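Local coordinates for B-agarase (Agarivorans gilvus, PDB 5Z6P), which is a glycoside hydrolase of family 50 with agarase activity, probably hydrolysing beta-galactosidic linkages in agarose, at residues A[428-433]-A[753-758]; A[267-272]-A[757-762]; A[667-672]-A[710-715]; A[694-699]-A[749-754]. One frame throughout, in Å; residues are numbered along the deposited sequence.

Interaction 1. Residues A[428-433]-A[753-758]; sequences WGFTCL and RVNQSM
Where helix 413-428 ends, Asn-755 of helix 745-762 meets Gly-429, the first residue to leave the helical conformation, with positive phi. With no side chain on the glycine, the CA atoms of Gly-429 and Asn-755 come within 5.2 Å. Asn-755 ND2 donates to Trp-428 O at 3.0 Å, in an almost straight bond (178° at the hydrogen). The acceptor lies in the plane of the amide, whereas the nitrogen stands 42° out of the carbonyl plane. In the (beta/alpha)8 barrel expected for this glycosidase family, the bond ties the end of one outer helix to the flank of the last one. The same ND2 sits over a face of Phe-430, toward its rim and 3.5 Å from CD1, with amide and ring planes 75° apart. Asn-755 OD1 is hydrogen-bonded to Thr-303 OG1 on strand 299-305, so both ends of the amide are engaged. One turn on, Met-758 CE meets Thr-431 CG2 tip to tip at 4.0 Å, while Thr-431 OG1 is held by Phe-301 O and Thr-303 N.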
loop_
_atom_site.group_PDB
_atom_site.type_symbol
_atom_site.label_atom_id
_atom_site.label_comp_id
_atom_site.label_asym_id
_atom_site.label_seq_id
_atom_site.Cartn_x
_atom_site.Cartn_y
_atom_site.Cartn_z
ATOM N N TRP A 428 -4.159 -22.225 8.548
ATOM C CA TRP A 428 -5.048 -21.081 8.398
ATOM C C TRP A 428 -5.883 -21.146 7.110
ATOM O O TRP A 428 -6.847 -20.396 6.942
ATOM C CB TRP A 428 -4.227 -19.786 8.421
ATOM C CG TRP A 428 -3.397 -19.622 9.667
ATOM C CD1 TRP A 428 -3.434 -20.408 10.800
ATOM C CD2 TRP A 428 -2.414 -18.614 9.916
ATOM N NE1 TRP A 428 -2.532 -19.940 11.729
ATOM C CE2 TRP A 428 -1.890 -18.842 11.213
ATOM C CE3 TRP A 428 -1.916 -17.537 9.170
ATOM C CZ2 TRP A 428 -0.906 -18.035 11.778
ATOM C CZ3 TRP A 428 -0.932 -16.739 9.732
ATOM C CH2 TRP A 428 -0.438 -16.990 11.026
ATOM N N GLY A 429 -5.500 -22.040 6.206
ATOM C CA GLY A 429 -6.243 -22.251 4.977
ATOM C C GLY A 429 -5.728 -21.550 3.726
ATOM O O GLY A 429 -6.309 -21.701 2.654
ATOM N N PHE A 430 -4.644 -20.782 3.847
ATOM C CA PHE A 430 -4.145 -20.049 2.691
ATOM C C PHE A 430 -3.661 -21.035 1.663
ATOM O O PHE A 430 -3.117 -22.067 2.020
ATOM C CB PHE A 430 -3.019 -19.087 3.068
ATOM C CG PHE A 430 -3.491 -17.857 3.768
ATOM C CD1 PHE A 430 -4.374 -16.984 3.148
ATOM C CD2 PHE A 430 -3.059 -17.570 5.057
ATOM C CE1 PHE A 430 -4.801 -15.849 3.794
ATOM C CE2 PHE A 430 -3.487 -16.431 5.705
ATOM C CZ PHE A 430 -4.365 -15.577 5.081
ATOM N N THR A 431 -3.884 -20.725 0.389
ATOM C CA THR A 431 -3.505 -21.624 -0.690
ATOM C C THR A 431 -2.165 -21.284 -1.325
ATOM O O THR A 431 -1.743 -21.942 -2.287
ATOM C CB THR A 431 -4.576 -21.631 -1.803
ATOM O OG1 THR A 431 -4.926 -20.286 -2.140
ATOM C CG2 THR A 431 -5.831 -22.385 -1.323
ATOM N N CYS A 432 -1.508 -20.252 -0.801
ATOM C CA CYS A 432 -0.184 -19.887 -1.286
ATOM C C CYS A 432 0.607 -19.051 -0.313
ATOM O O CYS A 432 0.085 -18.543 0.667
ATOM C CB CYS A 432 -0.270 -19.099 -2.601
ATOM S SG CYS A 432 -0.805 -17.387 -2.375
ATOM N N LEU A 433 1.884 -18.922 -0.649
ATOM C CA LEU A 433 2.770 -17.900 -0.148
ATOM C C LEU A 433 2.784 -16.797 -1.204
ATOM O O LEU A 433 2.944 -17.086 -2.395
ATOM C CB LEU A 433 4.179 -18.462 0.077
ATOM C CG LEU A 433 4.283 -19.745 0.922
ATOM C CD1 LEU A 433 5.712 -20.275 0.957
ATOM C CD2 LEU A 433 3.783 -19.481 2.313
ATOM N N ARG A 753 -12.233 -18.371 8.282
ATOM C CA ARG A 753 -13.589 -18.227 7.761
ATOM C C ARG A 753 -13.573 -18.004 6.244
ATOM O O ARG A 753 -14.279 -18.682 5.519
ATOM C CB ARG A 753 -14.333 -17.086 8.465
ATOM C CG ARG A 753 -14.580 -17.340 9.970
ATOM C CD ARG A 753 -15.605 -16.378 10.533
ATOM N NE ARG A 753 -15.216 -14.996 10.298
ATOM C CZ ARG A 753 -14.399 -14.297 11.079
ATOM N NH1 ARG A 753 -13.897 -14.843 12.180
ATOM N NH2 ARG A 753 -14.095 -13.051 10.756
ATOM N N VAL A 754 -12.750 -17.072 5.767
ATOM C CA VAL A 754 -12.633 -16.861 4.332
ATOM C C VAL A 754 -12.199 -18.129 3.582
ATOM O O VAL A 754 -12.848 -18.555 2.624
ATOM C CB VAL A 754 -11.638 -15.743 4.005
ATOM C CG1 VAL A 754 -11.347 -15.723 2.485
ATOM C CG2 VAL A 754 -12.154 -14.380 4.523
ATOM N N ASN A 755 -11.118 -18.733 4.049
ATOM C CA ASN A 755 -10.478 -19.820 3.337
ATOM C C ASN A 755 -11.293 -21.116 3.320
ATOM O O ASN A 755 -11.163 -21.911 2.398
ATOM C CB ASN A 755 -9.095 -20.079 3.933
ATOM C CG ASN A 755 -8.077 -18.996 3.551
ATOM O OD1 ASN A 755 -8.189 -18.368 2.505
ATOM N ND2 ASN A 755 -7.083 -18.794 4.397
ATOM N N GLN A 756 -12.136 -21.311 4.333
ATOM C CA GLN A 756 -12.967 -22.507 4.396
ATOM C C GLN A 756 -14.248 -22.323 3.591
ATOM O O GLN A 756 -14.837 -23.294 3.132
ATOM C CB GLN A 756 -13.307 -22.876 5.846
ATOM C CG GLN A 756 -14.427 -22.048 6.457
ATOM C CD GLN A 756 -14.949 -22.608 7.775
ATOM O OE1 GLN A 756 -14.819 -23.800 8.043
ATOM N NE2 GLN A 756 -15.548 -21.744 8.599
ATOM N N SER A 757 -14.673 -21.082 3.396
ATOM C CA SER A 757 -15.894 -20.824 2.648
ATOM C C SER A 757 -15.692 -20.492 1.155
ATOM O O SER A 757 -16.568 -20.758 0.351
ATOM C CB SER A 757 -16.675 -19.700 3.326
ATOM O OG SER A 757 -16.231 -18.429 2.904
ATOM N N MET A 758 -14.553 -19.903 0.794
ATOM C CA MET A 758 -14.371 -19.339 -0.551
ATOM C C MET A 758 -14.601 -20.319 -1.705
ATOM O O MET A 758 -15.240 -19.969 -2.688
ATOM C CB MET A 758 -12.962 -18.732 -0.707
ATOM C CG MET A 758 -11.819 -19.725 -0.539
ATOM S SD MET A 758 -10.195 -18.937 -0.504
ATOM C CE MET A 758 -9.144 -20.372 -0.493
#

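Interaction 2. Residues A[267-272]-A[757-762]; sequences GGYLDG and SMYPKR
Tyr-759 and Tyr-269 carry most of this contact, lying in near-parallel planes, their side chains slid past each other in opposite directions. The planes are only 3° apart, but the centroids stand 5.0 Å from each other, so the rings themselves barely overlap. What each ring covers is the other's methylene: Tyr-269 CB is 3.5 Å from the centroid of the Tyr-759 ring, and Tyr-759 CB is 3.6 Å from the centroid of the Tyr-269 ring. Both carbons sit close to the ring normal, giving a reciprocal pair of CH-pi contacts. Tyr-269 takes up its place with CG anti to the backbone N (chi1 -178°), which carries its ring across the helix toward Pro-760; its OH ends 3.7 Å from Pro-760 CA. The opposite face of the Tyr-269 ring is backed by the peptide between Asp-271 and Gly-272. Tyr-759 points the other way and delivers its hydroxyl to the loop, where OH donates to Gly-267 O at 2.9 Å, in the carbonyl plane and on a lone pair. That hydroxyl also bonds to Phe-301 N, so a buried oxygen joins the loop to strand 299-305. The loop bends back as a type I beta turn from Tyr-269 to Gly-272, closed by Gly-272 N to Tyr-269 O, which a pair of near-parallel tyrosines joined by reciprocal CH-pi contacts fastens to the kinked last helix.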
loop_
_atom_site.group_PDB
_atom_site.type_symbol
_atom_site.label_atom_id
_atom_site.label_comp_id
_atom_site.label_asym_id
_atom_site.label_seq_id
_atom_site.Cartn_x
_atom_site.Cartn_y
_atom_site.Cartn_z
ATOM N N GLY A 267 -3.218 -27.313 -3.525
ATOM C CA GLY A 267 -3.988 -26.303 -2.823
ATOM C C GLY A 267 -5.235 -25.856 -3.542
ATOM O O GLY A 267 -5.875 -24.895 -3.144
ATOM N N GLY A 268 -5.580 -26.551 -4.614
ATOM C CA GLY A 268 -6.854 -26.328 -5.267
ATOM C C GLY A 268 -8.023 -26.989 -4.553
ATOM O O GLY A 268 -7.847 -27.641 -3.534
ATOM N N TYR A 269 -9.213 -26.817 -5.115
ATOM C CA TYR A 269 -10.466 -27.247 -4.507
ATOM C C TYR A 269 -10.758 -28.717 -4.853
ATOM O O TYR A 269 -11.229 -29.024 -5.929
ATOM C CB TYR A 269 -11.589 -26.328 -4.988
ATOM C CG TYR A 269 -12.975 -26.572 -4.426
ATOM C CD1 TYR A 269 -13.172 -27.166 -3.193
ATOM C CD2 TYR A 269 -14.095 -26.171 -5.142
ATOM C CE1 TYR A 269 -14.471 -27.355 -2.687
ATOM C CE2 TYR A 269 -15.376 -26.359 -4.658
ATOM C CZ TYR A 269 -15.564 -26.947 -3.436
ATOM O OH TYR A 269 -16.854 -27.121 -2.981
ATOM N N LEU A 270 -10.455 -29.613 -3.920
ATOM C CA LEU A 270 -10.482 -31.042 -4.172
ATOM C C LEU A 270 -11.808 -31.537 -4.753
ATOM O O LEU A 270 -11.822 -32.351 -5.668
ATOM C CB LEU A 270 -10.172 -31.790 -2.878
ATOM C CG LEU A 270 -10.245 -33.312 -2.932
ATOM C CD1 LEU A 270 -9.168 -33.887 -3.825
ATOM C CD2 LEU A 270 -10.144 -33.885 -1.522
ATOM N N ASP A 271 -12.915 -31.016 -4.242
ATOM C CA ASP A 271 -14.227 -31.451 -4.695
ATOM C C ASP A 271 -14.851 -30.490 -5.701
ATOM O O ASP A 271 -16.068 -30.450 -5.849
ATOM C CB ASP A 271 -15.175 -31.624 -3.502
ATOM C CG ASP A 271 -14.712 -32.699 -2.527
ATOM O OD1 ASP A 271 -14.127 -33.709 -2.969
ATOM O OD2 ASP A 271 -14.951 -32.536 -1.311
ATOM N N GLY A 272 -14.020 -29.712 -6.386
ATOM C CA GLY A 272 -14.512 -28.748 -7.353
ATOM C C GLY A 272 -14.555 -29.325 -8.756
ATOM O O GLY A 272 -14.012 -30.406 -9.006
ATOM N N SER A 757 -14.673 -21.082 3.396
ATOM C CA SER A 757 -15.894 -20.824 2.648
ATOM C C SER A 757 -15.692 -20.492 1.155
ATOM O O SER A 757 -16.568 -20.758 0.351
ATOM C CB SER A 757 -16.675 -19.700 3.326
ATOM O OG SER A 757 -16.231 -18.429 2.904
ATOM N N MET A 758 -14.553 -19.903 0.794
ATOM C CA MET A 758 -14.371 -19.339 -0.551
ATOM C C MET A 758 -14.601 -20.319 -1.705
ATOM O O MET A 758 -15.240 -19.969 -2.688
ATOM C CB MET A 758 -12.962 -18.732 -0.707
ATOM C CG MET A 758 -11.819 -19.725 -0.539
ATOM S SD MET A 758 -10.195 -18.937 -0.504
ATOM C CE MET A 758 -9.144 -20.372 -0.493
ATOM N N TYR A 759 -14.073 -21.530 -1.593
ATOM C CA TYR A 759 -14.180 -22.480 -2.677
ATOM C C TYR A 759 -15.632 -22.901 -2.941
ATOM O O TYR A 759 -16.079 -22.837 -4.083
ATOM C CB TYR A 759 -13.291 -23.700 -2.405
ATOM C CG TYR A 759 -11.867 -23.562 -2.905
ATOM C CD1 TYR A 759 -11.593 -22.944 -4.117
ATOM C CD2 TYR A 759 -10.801 -24.052 -2.162
ATOM C CE1 TYR A 759 -10.271 -22.829 -4.581
ATOM C CE2 TYR A 759 -9.496 -23.942 -2.617
ATOM C CZ TYR A 759 -9.237 -23.335 -3.825
ATOM O OH TYR A 759 -7.934 -23.215 -4.259
ATOM N N PRO A 760 -16.374 -23.327 -1.900
ATOM C CA PRO A 760 -17.771 -23.631 -2.219
ATOM C C PRO A 760 -18.569 -22.407 -2.655
ATOM O O PRO A 760 -19.447 -22.550 -3.497
ATOM C CB PRO A 760 -18.324 -24.221 -0.909
ATOM C CG PRO A 760 -17.298 -23.980 0.130
ATOM C CD PRO A 760 -15.993 -23.858 -0.578
ATOM N N LYS A 761 -18.265 -21.225 -2.132
ATOM C CA LYS A 761 -18.986 -20.032 -2.577
ATOM C C LYS A 761 -18.660 -19.695 -4.029
ATOM O O LYS A 761 -19.551 -19.381 -4.818
ATOM C CB LYS A 761 -18.671 -18.829 -1.705
ATOM C CG LYS A 761 -19.581 -17.658 -1.994
ATOM C CD LYS A 761 -18.950 -16.327 -1.642
ATOM C CE LYS A 761 -18.323 -16.348 -0.265
ATOM N NZ LYS A 761 -19.298 -16.564 0.827
ATOM N N ARG A 762 -17.398 -19.759 -4.381
ATOM C CA ARG A 762 -16.959 -19.411 -5.691
ATOM C C ARG A 762 -17.513 -20.284 -6.765
ATOM O O ARG A 762 -18.064 -19.805 -7.707
ATOM C CB ARG A 762 -15.444 -19.480 -5.793
ATOM C CG ARG A 762 -14.909 -19.070 -7.136
ATOM C CD ARG A 762 -14.578 -17.613 -7.158
ATOM N NE ARG A 762 -14.219 -17.157 -8.465
ATOM C CZ ARG A 762 -14.002 -15.903 -8.786
ATOM N NH1 ARG A 762 -14.068 -15.000 -7.876
ATOM N NH2 ARG A 762 -13.709 -15.598 -10.025
#

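Interaction 3. Residues A[667-672]-A[710-715]; sequences GEFHFG and VGAHYF
Tyr-714 and Phe-669 meet edge to face, their planes 85° apart and their centroids 5.2 Å from each other. Tyr-714 CD2 does the touching, 3.7 Å from Phe-669 CE2 and over the phenyl face toward its rim. Tyr-714 holds CG opposite the backbone N (chi1 -180°), which runs its ring along the other chain, one face over Phe-669 O. Its OH then accepts a weak bond from Phe-671 N and is also bonded to Ile-734 O and Arg-692 NH2. Phe-669 has CG between the backbone N and the carbonyl carbon, which brings Phe-669 CD1 to 3.3 Å from His-713 O. The contact lies where the neighbouring parallel strands 664-668 and 709-714 run out at their C-terminal ends, the end at which (beta/alpha)8 glycosidases in general carry their active sites. As the chains diverge, Phe-715 N donates to Phe-669 O at 3.0 Å (161° at the hydrogen). His-670 ND1 makes a weak bond to Phe-715 O, which lies at the edge of the imidazole, and NE2 bonds to Leu-683 N. Glu-668 and Phe-715 run side by side, Glu-668 CD 3.6 Å from Phe-715 CD2; the carboxylate is taken by Tyr-645 and Arg-619. A water bridges Gly-667 O and His-713 ND1.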
loop_
_atom_site.group_PDB
_atom_site.type_symbol
_atom_site.label_atom_id
_atom_site.label_comp_id
_atom_site.label_asym_id
_atom_site.label_seq_id
_atom_site.Cartn_x
_atom_site.Cartn_y
_atom_site.Cartn_z
ATOM N N GLY A 667 -2.763 -7.860 -5.437
ATOM C CA GLY A 667 -1.416 -8.104 -4.949
ATOM C C GLY A 667 -1.184 -7.711 -3.498
ATOM O O GLY A 667 -0.334 -8.281 -2.836
ATOM N N GLU A 668 -1.945 -6.730 -3.025
ATOM C CA GLU A 668 -1.790 -6.143 -1.706
ATOM C C GLU A 668 -3.087 -5.513 -1.216
ATOM O O GLU A 668 -3.799 -4.873 -1.977
ATOM C CB GLU A 668 -0.711 -5.061 -1.708
ATOM C CG GLU A 668 0.696 -5.536 -2.017
ATOM C CD GLU A 668 1.670 -4.390 -2.198
ATOM O OE1 GLU A 668 1.430 -3.318 -1.631
ATOM O OE2 GLU A 668 2.655 -4.572 -2.924
ATOM N N PHE A 669 -3.351 -5.684 0.077
ATOM C CA PHE A 669 -4.368 -4.931 0.811
ATOM C C PHE A 669 -4.095 -5.141 2.292
ATOM O O PHE A 669 -3.433 -6.104 2.665
ATOM C CB PHE A 669 -5.798 -5.376 0.461
ATOM C CG PHE A 669 -6.176 -6.728 0.994
ATOM C CD1 PHE A 669 -5.752 -7.883 0.370
ATOM C CD2 PHE A 669 -7.003 -6.842 2.101
ATOM C CE1 PHE A 669 -6.111 -9.133 0.855
ATOM C CE2 PHE A 669 -7.371 -8.077 2.603
ATOM C CZ PHE A 669 -6.927 -9.230 1.985
ATOM N N HIS A 670 -4.606 -4.260 3.139
ATOM C CA HIS A 670 -4.516 -4.547 4.563
ATOM C C HIS A 670 -5.466 -3.759 5.425
ATOM O O HIS A 670 -6.166 -2.860 4.963
ATOM C CB HIS A 670 -3.065 -4.354 5.074
ATOM C CG HIS A 670 -2.554 -2.944 5.029
ATOM N ND1 HIS A 670 -1.254 -2.641 4.681
ATOM C CD2 HIS A 670 -3.144 -1.767 5.335
ATOM C CE1 HIS A 670 -1.077 -1.335 4.753
ATOM N NE2 HIS A 670 -2.203 -0.783 5.160
ATOM N N PHE A 671 -5.453 -4.119 6.702
ATOM C CA PHE A 671 -6.195 -3.418 7.730
ATOM C C PHE A 671 -5.366 -3.330 9.023
ATOM O O PHE A 671 -4.843 -4.332 9.494
ATOM C CB PHE A 671 -7.533 -4.131 7.973
ATOM C CG PHE A 671 -8.404 -4.169 6.763
ATOM C CD1 PHE A 671 -9.096 -3.047 6.364
ATOM C CD2 PHE A 671 -8.499 -5.318 5.991
ATOM C CE1 PHE A 671 -9.882 -3.084 5.237
ATOM C CE2 PHE A 671 -9.285 -5.345 4.868
ATOM C CZ PHE A 671 -9.975 -4.233 4.493
ATOM N N GLY A 672 -5.225 -2.123 9.563
ATOM C CA GLY A 672 -4.561 -1.935 10.833
ATOM C C GLY A 672 -5.354 -1.198 11.903
ATOM O O GLY A 672 -6.405 -0.615 11.636
ATOM N N VAL A 710 -9.022 -13.947 -9.294
ATOM C CA VAL A 710 -8.643 -15.319 -9.051
ATOM C C VAL A 710 -7.823 -15.428 -7.773
ATOM O O VAL A 710 -7.303 -16.483 -7.453
ATOM C CB VAL A 710 -7.860 -15.902 -10.255
ATOM C CG1 VAL A 710 -8.761 -15.913 -11.510
ATOM C CG2 VAL A 710 -6.553 -15.122 -10.518
ATOM N N GLY A 711 -7.719 -14.330 -7.046
ATOM C CA GLY A 711 -6.966 -14.330 -5.803
ATOM C C GLY A 711 -6.803 -12.961 -5.173
ATOM O O GLY A 711 -7.143 -11.946 -5.783
ATOM N N ALA A 712 -6.305 -12.947 -3.935
ATOM C CA ALA A 712 -5.979 -11.720 -3.216
ATOM C C ALA A 712 -4.886 -11.985 -2.168
ATOM O O ALA A 712 -4.973 -12.920 -1.373
ATOM C CB ALA A 712 -7.240 -11.108 -2.548
ATOM N N HIS A 713 -3.843 -11.166 -2.208
ATOM C CA HIS A 713 -2.713 -11.317 -1.306
ATOM C C HIS A 713 -2.655 -10.150 -0.323
ATOM O O HIS A 713 -2.805 -8.997 -0.708
ATOM C CB HIS A 713 -1.403 -11.420 -2.077
ATOM C CG HIS A 713 -1.323 -12.604 -2.984
ATOM N ND1 HIS A 713 -0.472 -12.657 -4.067
ATOM C CD2 HIS A 713 -1.999 -13.778 -2.981
ATOM C CE1 HIS A 713 -0.611 -13.816 -4.676
ATOM N NE2 HIS A 713 -1.530 -14.516 -4.042
ATOM N N TYR A 714 -2.419 -10.482 0.944
ATOM C CA TYR A 714 -2.466 -9.541 2.039
ATOM C C TYR A 714 -1.062 -9.043 2.413
ATOM O O TYR A 714 -0.134 -9.822 2.611
ATOM C CB TYR A 714 -3.160 -10.182 3.259
ATOM C CG TYR A 714 -3.261 -9.270 4.466
ATOM C CD1 TYR A 714 -2.174 -9.090 5.321
ATOM C CD2 TYR A 714 -4.419 -8.576 4.742
ATOM C CE1 TYR A 714 -2.249 -8.256 6.401
ATOM C CE2 TYR A 714 -4.504 -7.733 5.831
ATOM C CZ TYR A 714 -3.412 -7.587 6.663
ATOM O OH TYR A 714 -3.466 -6.743 7.730
ATOM N N PHE A 715 -0.929 -7.728 2.513
ATOM C CA PHE A 715 0.357 -7.120 2.859
ATOM C C PHE A 715 0.260 -6.671 4.318
ATOM O O PHE A 715 -0.327 -5.640 4.587
ATOM C CB PHE A 715 0.665 -5.940 1.920
ATOM C CG PHE A 715 2.100 -5.457 1.968
ATOM C CD1 PHE A 715 2.568 -4.737 3.050
ATOM C CD2 PHE A 715 2.963 -5.695 0.917
ATOM C CE1 PHE A 715 3.882 -4.274 3.095
ATOM C CE2 PHE A 715 4.279 -5.232 0.956
ATOM C CZ PHE A 715 4.730 -4.514 2.050
HETATM O O HOH W 1 1.262 -10.467 -4.083
#

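Interaction 4. Residues A[694-699]-A[749-754]; sequences QMFERY and DAAKRV
Phe-696 lies at the apolar centre, where CD1 and CE1 of its ring meet three residues of helix 749-754. CD1 is 3.9 Å from Ala-750 CB, and CE1 comes within 3.8 Å of Ala-751 CA. Val-754 closes the far end, its CG2 branch 3.9 Å from Phe-696 CE1 and crossing the phenylalanine at about a right angle. The two small alanines let the backbones approach closely: the CA atoms of Glu-697 and Ala-750 are 5.7 Å apart. Val-754 CG2 also packs against Glu-697 CA, leading outward from the buried layer to the charged rim. There Glu-697, extended, crosses Arg-753 and offers a single oxygen to it. Arg-753 NE and NH2 each donate to Glu-697 OE1 at 2.7 Å, a side-on salt bridge in which two nitrogens share one atom. OE1 lies near the guanidinium plane, while both nitrogens reach it from the same face of the carboxylate, the two planes being 39° apart. A bend at chi3 (-56°) folds the arginine back so that one guanidinium face rests over Ala-750 CA of its own helix. The segment axes pass 8.7 Å apart at a crossing angle of -25°, consistent with consecutive outer helices, here 689-704 and 745-762, of the (beta/alpha)8 barrel expected for this family.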
loop_
_atom_site.group_PDB
_atom_site.type_symbol
_atom_site.label_atom_id
_atom_site.label_comp_id
_atom_site.label_asym_id
_atom_site.label_seq_id
_atom_site.Cartn_x
_atom_site.Cartn_y
_atom_site.Cartn_z
ATOM N N GLN A 694 -12.606 -8.612 11.039
ATOM C CA GLN A 694 -13.894 -8.379 10.365
ATOM C C GLN A 694 -13.684 -7.695 9.009
ATOM O O GLN A 694 -14.288 -8.075 7.997
ATOM C CB GLN A 694 -14.835 -7.529 11.230
ATOM C CG GLN A 694 -15.453 -8.253 12.439
ATOM C CD GLN A 694 -16.071 -7.290 13.459
ATOM O OE1 GLN A 694 -15.707 -6.118 13.530
ATOM N NE2 GLN A 694 -17.001 -7.790 14.260
ATOM N N MET A 695 -12.826 -6.689 8.981
ATOM C CA MET A 695 -12.634 -5.969 7.737
ATOM C C MET A 695 -11.877 -6.824 6.728
ATOM O O MET A 695 -12.116 -6.706 5.534
ATOM C CB MET A 695 -11.928 -4.637 7.994
ATOM C CG MET A 695 -12.813 -3.682 8.797
ATOM S SD MET A 695 -12.074 -2.084 9.149
ATOM C CE MET A 695 -12.203 -1.302 7.530
ATOM N N PHE A 696 -10.980 -7.684 7.205
ATOM C CA PHE A 696 -10.289 -8.627 6.333
ATOM C C PHE A 696 -11.331 -9.491 5.611
ATOM O O PHE A 696 -11.268 -9.683 4.394
ATOM C CB PHE A 696 -9.320 -9.510 7.123
ATOM C CG PHE A 696 -8.651 -10.582 6.297
ATOM C CD1 PHE A 696 -9.277 -11.805 6.076
ATOM C CD2 PHE A 696 -7.386 -10.373 5.761
ATOM C CE1 PHE A 696 -8.673 -12.788 5.319
ATOM C CE2 PHE A 696 -6.764 -11.353 4.998
ATOM C CZ PHE A 696 -7.414 -12.567 4.768
ATOM N N GLU A 697 -12.291 -9.994 6.375
ATOM C CA GLU A 697 -13.302 -10.869 5.814
ATOM C C GLU A 697 -14.160 -10.125 4.806
ATOM O O GLU A 697 -14.423 -10.643 3.732
ATOM C CB GLU A 697 -14.184 -11.473 6.918
ATOM C CG GLU A 697 -15.231 -12.403 6.384
ATOM C CD GLU A 697 -15.805 -13.320 7.445
ATOM O OE1 GLU A 697 -15.788 -12.945 8.632
ATOM O OE2 GLU A 697 -16.258 -14.419 7.075
ATOM N N ARG A 698 -14.587 -8.915 5.150
ATOM C CA ARG A 698 -15.412 -8.119 4.256
ATOM C C ARG A 698 -14.695 -7.849 2.926
ATOM O O ARG A 698 -15.292 -7.951 1.856
ATOM C CB ARG A 698 -15.809 -6.801 4.912
ATOM C CG ARG A 698 -16.956 -6.908 5.921
ATOM C CD ARG A 698 -17.365 -5.511 6.409
ATOM N NE ARG A 698 -17.404 -5.467 7.861
ATOM C CZ ARG A 698 -16.926 -4.478 8.598
ATOM N NH1 ARG A 698 -16.376 -3.415 8.030
ATOM N NH2 ARG A 698 -17.005 -4.555 9.907
ATOM N N TYR A 699 -13.414 -7.509 3.003
ATOM C CA TYR A 699 -12.609 -7.331 1.802
ATOM C C TYR A 699 -12.647 -8.596 0.981
ATOM O O TYR A 699 -12.985 -8.556 -0.186
ATOM C CB TYR A 699 -11.156 -6.965 2.137
ATOM C CG TYR A 699 -10.312 -6.522 0.927
ATOM C CD1 TYR A 699 -9.845 -7.435 -0.014
ATOM C CD2 TYR A 699 -9.965 -5.188 0.758
ATOM C CE1 TYR A 699 -9.047 -7.010 -1.113
ATOM C CE2 TYR A 699 -9.188 -4.761 -0.337
ATOM C CZ TYR A 699 -8.735 -5.664 -1.256
ATOM O OH TYR A 699 -7.966 -5.204 -2.308
ATOM N N ASP A 749 -8.471 -16.025 12.629
ATOM C CA ASP A 749 -9.831 -16.547 12.584
ATOM C C ASP A 749 -10.547 -16.093 11.305
ATOM O O ASP A 749 -11.241 -16.872 10.673
ATOM C CB ASP A 749 -10.644 -16.114 13.803
ATOM C CG ASP A 749 -10.154 -16.730 15.121
ATOM O OD1 ASP A 749 -9.288 -17.634 15.154
ATOM O OD2 ASP A 749 -10.663 -16.272 16.148
ATOM N N ALA A 750 -10.397 -14.826 10.947
ATOM C CA ALA A 750 -10.980 -14.325 9.705
ATOM C C ALA A 750 -10.419 -15.065 8.491
ATOM O O ALA A 750 -11.168 -15.489 7.623
ATOM C CB ALA A 750 -10.748 -12.838 9.575
ATOM N N ALA A 751 -9.102 -15.228 8.445
ATOM C CA ALA A 751 -8.472 -16.007 7.386
ATOM C C ALA A 751 -9.127 -17.390 7.265
ATOM O O ALA A 751 -9.421 -17.848 6.164
ATOM C CB ALA A 751 -6.983 -16.151 7.636
ATOM N N LYS A 752 -9.366 -18.048 8.397
ATOM C CA LYS A 752 -9.988 -19.375 8.374
ATOM C C LYS A 752 -11.443 -19.351 7.860
ATOM O O LYS A 752 -11.834 -20.208 7.079
ATOM C CB LYS A 752 -9.929 -20.023 9.766
ATOM C CG LYS A 752 -8.534 -20.498 10.138
ATOM C CD LYS A 752 -8.524 -21.264 11.433
ATOM C CE LYS A 752 -7.111 -21.640 11.819
ATOM N NZ LYS A 752 -7.087 -22.621 12.933
ATOM N N ARG A 753 -12.233 -18.371 8.282
ATOM C CA ARG A 753 -13.589 -18.227 7.761
ATOM C C ARG A 753 -13.573 -18.004 6.244
ATOM O O ARG A 753 -14.279 -18.682 5.519
ATOM C CB ARG A 753 -14.333 -17.086 8.465
ATOM C CG ARG A 753 -14.580 -17.340 9.970
ATOM C CD ARG A 753 -15.605 -16.378 10.533
ATOM N NE ARG A 753 -15.216 -14.996 10.298
ATOM C CZ ARG A 753 -14.399 -14.297 11.079
ATOM N NH1 ARG A 753 -13.897 -14.843 12.180
ATOM N NH2 ARG A 753 -14.095 -13.051 10.756
ATOM N N VAL A 754 -12.750 -17.072 5.767
ATOM C CA VAL A 754 -12.633 -16.861 4.332
ATOM C C VAL A 754 -12.199 -18.129 3.582
ATOM O O VAL A 754 -12.848 -18.555 2.624
ATOM C CB VAL A 754 -11.638 -15.743 4.005
ATOM C CG1 VAL A 754 -11.347 -15.723 2.485
ATOM C CG2 VAL A 754 -12.154 -14.380 4.523
#

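From the N terminus, the loop at 267-272 is tied down first: interaction 2 joins it to the end of helix 745-762, closing a span of 484 residues. Interaction 1 brings 428-433 to the same helix, about one turn earlier, and touches interaction 2 through Thr-431 and Tyr-759. Interaction 3 closes a far shorter loop, between neighbouring strands, and falls within the spans of both. Interaction 4 starts inside the loop of interaction 3 and ends beyond it, so the two cross, but it lies within the span of interaction 2; Phe-696 and Tyr-699 pack on Tyr-714 and Phe-669. Helix 745-762 enters three of the four contacts, linking two loops and helix 689-704, which itself covers the strands.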